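Local structure of maltose operon transcriptional repressor (Staphylococcus aureus subsp. aureus Mu50, 3HCW) at residues 30-35 and 246-251; 35-40 and 254-259. The protein probably represses transcription of the maltose operon by binding DNA, and has a C-terminal part with a periplasmic-binding-protein-like fold. All coordinates share one frame; numbering follows the deposited sequence. Where two conformers were deposited one is given.

Interactions 1 and 2 are two successive parts of one helix pair, helix 25-39 against helix 247-263, with centres about 9 Å apart. Both helices run broadly the same way, so the contacts follow each other from the N-terminal to the C-terminal end: residues 30-35 meet 246-251, then, with Ser35 shared, 35-40 meet 254-259. The axes of the short segments come within 6.6 Å in interaction 1 but only 8.5 Å in interaction 2. A salt bridge joins the two contacts, Arg248 NH1 to Glu36 OE2 at 2.7 Å. More than 200 residues separate the partners, so the pair ties an early helix of the chain to a late one within one lobe of the two-lobed fold.

Interaction 1 of 2, residues 30-35 and 246-251; sequences VLLGIS and KPRMLG
Two helices running in broadly the same direction cross here through a pair of glycines, in a buried backbone-to-backbone contact where the start of helix 247-263 lies on the middle of helix 25-39. The segment axes approach to 6.6 Å at -37°, and Gly33 CA lies 4.1 Å from Gly251 CA, with no side chain of either residue to keep the backbones apart. No conventional hydrogen bond spans the gap; CA-H...O contacts do. Gly251 CA approaches Val30 O at 3.4 Å, and Val30 CA and Gly33 CA approach Pro247 O and Arg248 O. Val30 O and Pro247 O each also accept their own helix's N-H, from Ile34 and Gly251. Val30 CG2, anti to its carbonyl carbon, meets Pro247 CB at 3.7 Å, the two groups crossing at about a right angle, while Ile34 CG1 rests on Gly251 O. On the other flank Arg248, extended from CG to NE with CG anti to the backbone N (chi1 -161°), lays its guanidinium beneath Leu32. Leu32 CD2 sits 3.6 Å above the centre of that plane, while Arg248 NH1 forms a salt bridge with Glu36 OE2. Arg22 of the second subunit packs on both Leu32 and Arg248, placing this flank at the dimer interface. Close approach, similar direction, negative crossing angle and CA-H...O contacts resemble a GxxxG-type crossing; Gly255, one turn after Gly251, continues the glycine face along its helix.

Interaction 2 of 2, residues 35-40 and 254-259; sequences SETCNQ and AGSAIL
Thr37 O is gripped by two hydrogen bonds: Gln40 N donates to it at 3.1 Å, and the ring nitrogen ND1 of His41 binds it as well. Leu259 CD2 adds an apolar neighbour, 4.1 Å from Thr37 O. The Thr37 side chain points its methyl across the gap. With chi1 -68°, CG2 is anti to the backbone N, and OG1 is turned back beside that N, where it makes a weak hydrogen bond to Gly33 O. CG2 therefore lands on the peptide link between Gly255 and Ser256, 3.6 Å from Ser256 N. Because Gly255 brings no side chain, the methyl can settle directly on main chain. Ser256 OG stands 3.7 Å from Thr37 CG2 in van der Waals contact, its polar need met by Gln252 O within its own helix. The two helices belong to the lobe of the periplasmic-binding-protein-like fold whose sheet includes strands 44-47, 71-74 and 94-97. Ala254 and Ile258 face the last two of these strands, and Cys38 touches Thr45 of the first. The segment axes come no closer than 8.5 Å, and the nearest CA atoms, those of Thr37 and Gly255, are separated by 5.7 Å. Leu259 occupies the wider gap, its branches divided: CD2 turns to Thr37, while CD1 meets Cys38 SG at 4.4 Å. Its torsions are far from staggered (chi1 -100°, chi2 30°), and Tyr43 and His41 pack against it too.

Interaction 1 of 2, residues 30-35 and 246-251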
loop_
_atom_site.group_PDB
_atom_site.type_symbol
_atom_site.label_atom_id
_atom_site.label_comp_id
_atom_site.label_asym_id
_atom_site.label_seq_id
_atom_site.Cartn_x
_atom_site.Cartn_y
_atom_site.Cartn_z
ATOM N N VAL A 30 -8.482 -6.491 -3.519
ATOM C CA VAL A 30 -9.839 -7.063 -3.491
ATOM C C VAL A 30 -10.845 -6.060 -4.063
ATOM O O VAL A 30 -11.609 -6.402 -4.978
ATOM C CB VAL A 30 -10.258 -7.580 -2.082
ATOM C CG1 VAL A 30 -11.700 -7.958 -2.065
ATOM C CG2 VAL A 30 -9.454 -8.809 -1.704
ATOM N N LEU A 31 -10.804 -4.824 -3.558
ATOM C CA LEU A 31 -11.645 -3.732 -4.073
ATOM C C LEU A 31 -11.419 -3.430 -5.565
ATOM O O LEU A 31 -12.379 -3.217 -6.281
ATOM C CB LEU A 31 -11.498 -2.460 -3.229
ATOM C CG LEU A 31 -11.916 -2.515 -1.749
ATOM C CD1 LEU A 31 -11.507 -1.230 -1.018
ATOM C CD2 LEU A 31 -13.397 -2.776 -1.581
ATOM N N LEU A 32 -10.166 -3.422 -6.028
ATOM C CA LEU A 32 -9.879 -3.327 -7.475
ATOM C C LEU A 32 -10.505 -4.480 -8.277
ATOM O O LEU A 32 -11.113 -4.265 -9.337
ATOM C CB LEU A 32 -8.365 -3.268 -7.732
ATOM C CG LEU A 32 -7.877 -3.109 -9.178
ATOM C CD1 LEU A 32 -8.190 -1.724 -9.726
ATOM C CD2 LEU A 32 -6.394 -3.376 -9.276
ATOM N N GLY A 33 -10.357 -5.700 -7.764
ATOM C CA GLY A 33 -10.988 -6.868 -8.354
ATOM C C GLY A 33 -12.497 -6.717 -8.444
ATOM O O GLY A 33 -13.079 -6.943 -9.511
ATOM N N ILE A 34 -13.136 -6.322 -7.336
ATOM C CA ILE A 34 -14.585 -6.110 -7.342
ATOM C C ILE A 34 -15.011 -5.007 -8.317
ATOM O O ILE A 34 -15.891 -5.220 -9.149
ATOM C CB ILE A 34 -15.132 -5.755 -5.943
ATOM C CG1 ILE A 34 -14.987 -6.937 -4.994
ATOM C CG2 ILE A 34 -16.624 -5.323 -6.042
ATOM C CD1 ILE A 34 -14.797 -6.551 -3.574
ATOM N N SER A 35 -14.356 -3.852 -8.223
ATOM C CA SER A 35 -14.798 -2.656 -8.940
ATOM C C SER A 35 -14.673 -2.774 -10.454
ATOM O O SER A 35 -15.599 -2.421 -11.168
ATOM C CB SER A 35 -14.070 -1.409 -8.435
ATOM O OG SER A 35 -12.671 -1.577 -8.528
ATOM N N LYS A 246 -4.099 -14.399 -3.919
ATOM C CA LYS A 246 -4.799 -13.894 -5.103
ATOM C C LYS A 246 -5.975 -12.943 -4.794
ATOM O O LYS A 246 -7.128 -13.251 -5.130
ATOM C CB LYS A 246 -5.277 -15.069 -5.969
ATOM C CG LYS A 246 -4.313 -16.252 -6.062
ATOM C CD LYS A 246 -3.174 -15.988 -7.041
ATOM C CE LYS A 246 -2.134 -17.097 -6.953
ATOM N NZ LYS A 246 -0.832 -16.683 -7.553
ATOM N N PRO A 247 -5.695 -11.801 -4.135
ATOM C CA PRO A 247 -6.797 -10.906 -3.722
ATOM C C PRO A 247 -7.566 -10.248 -4.886
ATOM O O PRO A 247 -8.778 -9.991 -4.770
ATOM C CB PRO A 247 -6.100 -9.873 -2.821
ATOM C CG PRO A 247 -4.643 -9.902 -3.239
ATOM C CD PRO A 247 -4.368 -11.299 -3.715
ATOM N N ARG A 248 -6.884 -10.013 -6.005
ATOM C CA ARG A 248 -7.548 -9.475 -7.192
ATOM C C ARG A 248 -8.512 -10.501 -7.791
ATOM O O ARG A 248 -9.609 -10.133 -8.219
ATOM C CB ARG A 248 -6.542 -8.991 -8.227
ATOM C CG ARG A 248 -7.145 -8.046 -9.238
ATOM C CD ARG A 248 -6.070 -7.393 -10.069
ATOM N NE ARG A 248 -6.659 -6.638 -11.165
ATOM C CZ ARG A 248 -5.980 -5.836 -11.975
ATOM N NH1 ARG A 248 -6.615 -5.193 -12.949
ATOM N NH2 ARG A 248 -4.675 -5.683 -11.816
ATOM N N MET A 249 -8.106 -11.776 -7.782
ATOM C CA MET A 249 -8.977 -12.888 -8.176
ATOM C C MET A 249 -10.179 -13.021 -7.243
ATOM O O MET A 249 -11.300 -13.155 -7.706
ATOM C CB MET A 249 -8.217 -14.215 -8.200
ATOM C CG MET A 249 -7.824 -14.719 -9.581
ATOM S SD MET A 249 -7.316 -16.459 -9.555
ATOM C CE MET A 249 -8.900 -17.286 -9.439
ATOM N N LEU A 250 -9.935 -13.001 -5.928
ATOM C CA LEU A 250 -11.030 -13.049 -4.944
ATOM C C LEU A 250 -12.092 -11.977 -5.212
ATOM O O LEU A 250 -13.288 -12.259 -5.185
ATOM C CB LEU A 250 -10.489 -12.866 -3.516
ATOM C CG LEU A 250 -9.720 -14.003 -2.846
ATOM C CD1 LEU A 250 -8.771 -13.436 -1.807
ATOM C CD2 LEU A 250 -10.664 -15.025 -2.213
ATOM N N GLY A 251 -11.632 -10.753 -5.495
ATOM C CA GLY A 251 -12.508 -9.626 -5.781
ATOM C C GLY A 251 -13.300 -9.788 -7.070
ATOM O O GLY A 251 -14.511 -9.534 -7.100
#

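Interaction 2 of 2, residues 35-40 and 254-259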
loop_
_atom_site.group_PDB
_atom_site.type_symbol
_atom_site.label_atom_id
_atom_site.label_comp_id
_atom_site.label_asym_id
_atom_site.label_seq_id
_atom_site.Cartn_x
_atom_site.Cartn_y
_atom_site.Cartn_z
ATOM N N SER A 35 -14.356 -3.852 -8.223
ATOM C CA SER A 35 -14.798 -2.656 -8.940
ATOM C C SER A 35 -14.673 -2.774 -10.454
ATOM O O SER A 35 -15.599 -2.421 -11.168
ATOM C CB SER A 35 -14.070 -1.409 -8.435
ATOM O OG SER A 35 -12.671 -1.577 -8.528
ATOM N N GLU A 36 -13.540 -3.282 -10.940
ATOM C CA GLU A 36 -13.346 -3.410 -12.383
ATOM C C GLU A 36 -14.356 -4.376 -13.017
ATOM O O GLU A 36 -14.846 -4.116 -14.107
ATOM C CB GLU A 36 -11.892 -3.758 -12.743
ATOM C CG GLU A 36 -11.476 -5.215 -12.565
ATOM C CD GLU A 36 -9.975 -5.381 -12.369
ATOM O OE1 GLU A 36 -9.569 -6.266 -11.581
ATOM O OE2 GLU A 36 -9.203 -4.622 -12.993
ATOM N N THR A 37 -14.692 -5.453 -12.309
ATOM C CA THR A 37 -15.698 -6.419 -12.754
ATOM C C THR A 37 -17.086 -5.775 -12.788
ATOM O O THR A 37 -17.767 -5.820 -13.812
ATOM C CB THR A 37 -15.679 -7.672 -11.853
ATOM O OG1 THR A 37 -14.454 -8.378 -12.079
ATOM C CG2 THR A 37 -16.884 -8.615 -12.122
ATOM N N CYS A 38 -17.476 -5.162 -11.672
ATOM C CA CYS A 38 -18.706 -4.382 -11.576
ATOM C C CYS A 38 -18.814 -3.301 -12.660
ATOM O O CYS A 38 -19.870 -3.151 -13.273
ATOM C CB CYS A 38 -18.824 -3.748 -10.187
ATOM S SG CYS A 38 -19.219 -4.930 -8.881
ATOM N N ASN A 39 -17.719 -2.576 -12.902
ATOM C CA ASN A 39 -17.702 -1.477 -13.875
ATOM C C ASN A 39 -17.753 -1.950 -15.334
ATOM O O ASN A 39 -18.074 -1.168 -16.234
ATOM C CB ASN A 39 -16.484 -0.553 -13.681
ATOM C CG ASN A 39 -16.501 0.214 -12.349
ATOM O OD1 ASN A 39 -15.492 0.807 -11.975
ATOM N ND2 ASN A 39 -17.625 0.193 -11.632
ATOM N N GLN A 40 -17.447 -3.225 -15.566
ATOM C CA GLN A 40 -17.532 -3.795 -16.910
ATOM C C GLN A 40 -18.953 -4.256 -17.240
ATOM O O GLN A 40 -19.222 -4.689 -18.362
ATOM C CB GLN A 40 -16.549 -4.957 -17.073
ATOM C CG GLN A 40 -15.114 -4.541 -17.352
ATOM C CD GLN A 40 -14.094 -5.538 -16.806
ATOM O OE1 GLN A 40 -14.413 -6.702 -16.555
ATOM N NE2 GLN A 40 -12.863 -5.074 -16.608
ATOM N N ALA A 254 -15.998 -12.371 -6.486
ATOM C CA ALA A 254 -17.082 -11.825 -5.671
ATOM C C ALA A 254 -17.967 -10.900 -6.494
ATOM O O ALA A 254 -19.193 -10.910 -6.341
ATOM C CB ALA A 254 -16.529 -11.091 -4.465
ATOM N N GLY A 255 -17.324 -10.111 -7.361
ATOM C CA GLY A 255 -18.004 -9.213 -8.299
ATOM C C GLY A 255 -18.882 -9.958 -9.288
ATOM O O GLY A 255 -20.037 -9.590 -9.506
ATOM N N SER A 256 -18.331 -11.016 -9.875
ATOM C CA SER A 256 -19.094 -11.903 -10.762
ATOM C C SER A 256 -20.277 -12.576 -10.072
ATOM O O SER A 256 -21.372 -12.607 -10.632
ATOM C CB SER A 256 -18.177 -12.952 -11.372
ATOM O OG SER A 256 -17.254 -12.328 -12.247
ATOM N N ALA A 257 -20.049 -13.097 -8.859
ATOM C CA ALA A 257 -21.090 -13.784 -8.080
ATOM C C ALA A 257 -22.290 -12.890 -7.782
ATOM O O ALA A 257 -23.422 -13.304 -7.981
ATOM C CB ALA A 257 -20.526 -14.332 -6.774
ATOM N N ILE A 258 -22.034 -11.671 -7.314
ATOM C CA ILE A 258 -23.113 -10.764 -6.915
ATOM C C ILE A 258 -23.936 -10.303 -8.130
ATOM O O ILE A 258 -25.161 -10.179 -8.039
ATOM C CB ILE A 258 -22.591 -9.590 -6.029
ATOM C CG1 ILE A 258 -23.739 -8.869 -5.305
ATOM C CG2 ILE A 258 -21.705 -8.630 -6.827
ATOM C CD1 ILE A 258 -24.615 -9.777 -4.401
ATOM N N LEU A 259 -23.254 -10.110 -9.263
ATOM C CA LEU A 259 -23.869 -9.778 -10.544
ATOM C C LEU A 259 -24.782 -10.890 -11.020
ATOM O O LEU A 259 -25.866 -10.628 -11.542
ATOM C CB LEU A 259 -22.791 -9.534 -11.596
ATOM C CG LEU A 259 -22.376 -8.111 -11.981
ATOM C CD1 LEU A 259 -22.516 -7.096 -10.842
ATOM C CD2 LEU A 259 -20.957 -8.121 -12.567
#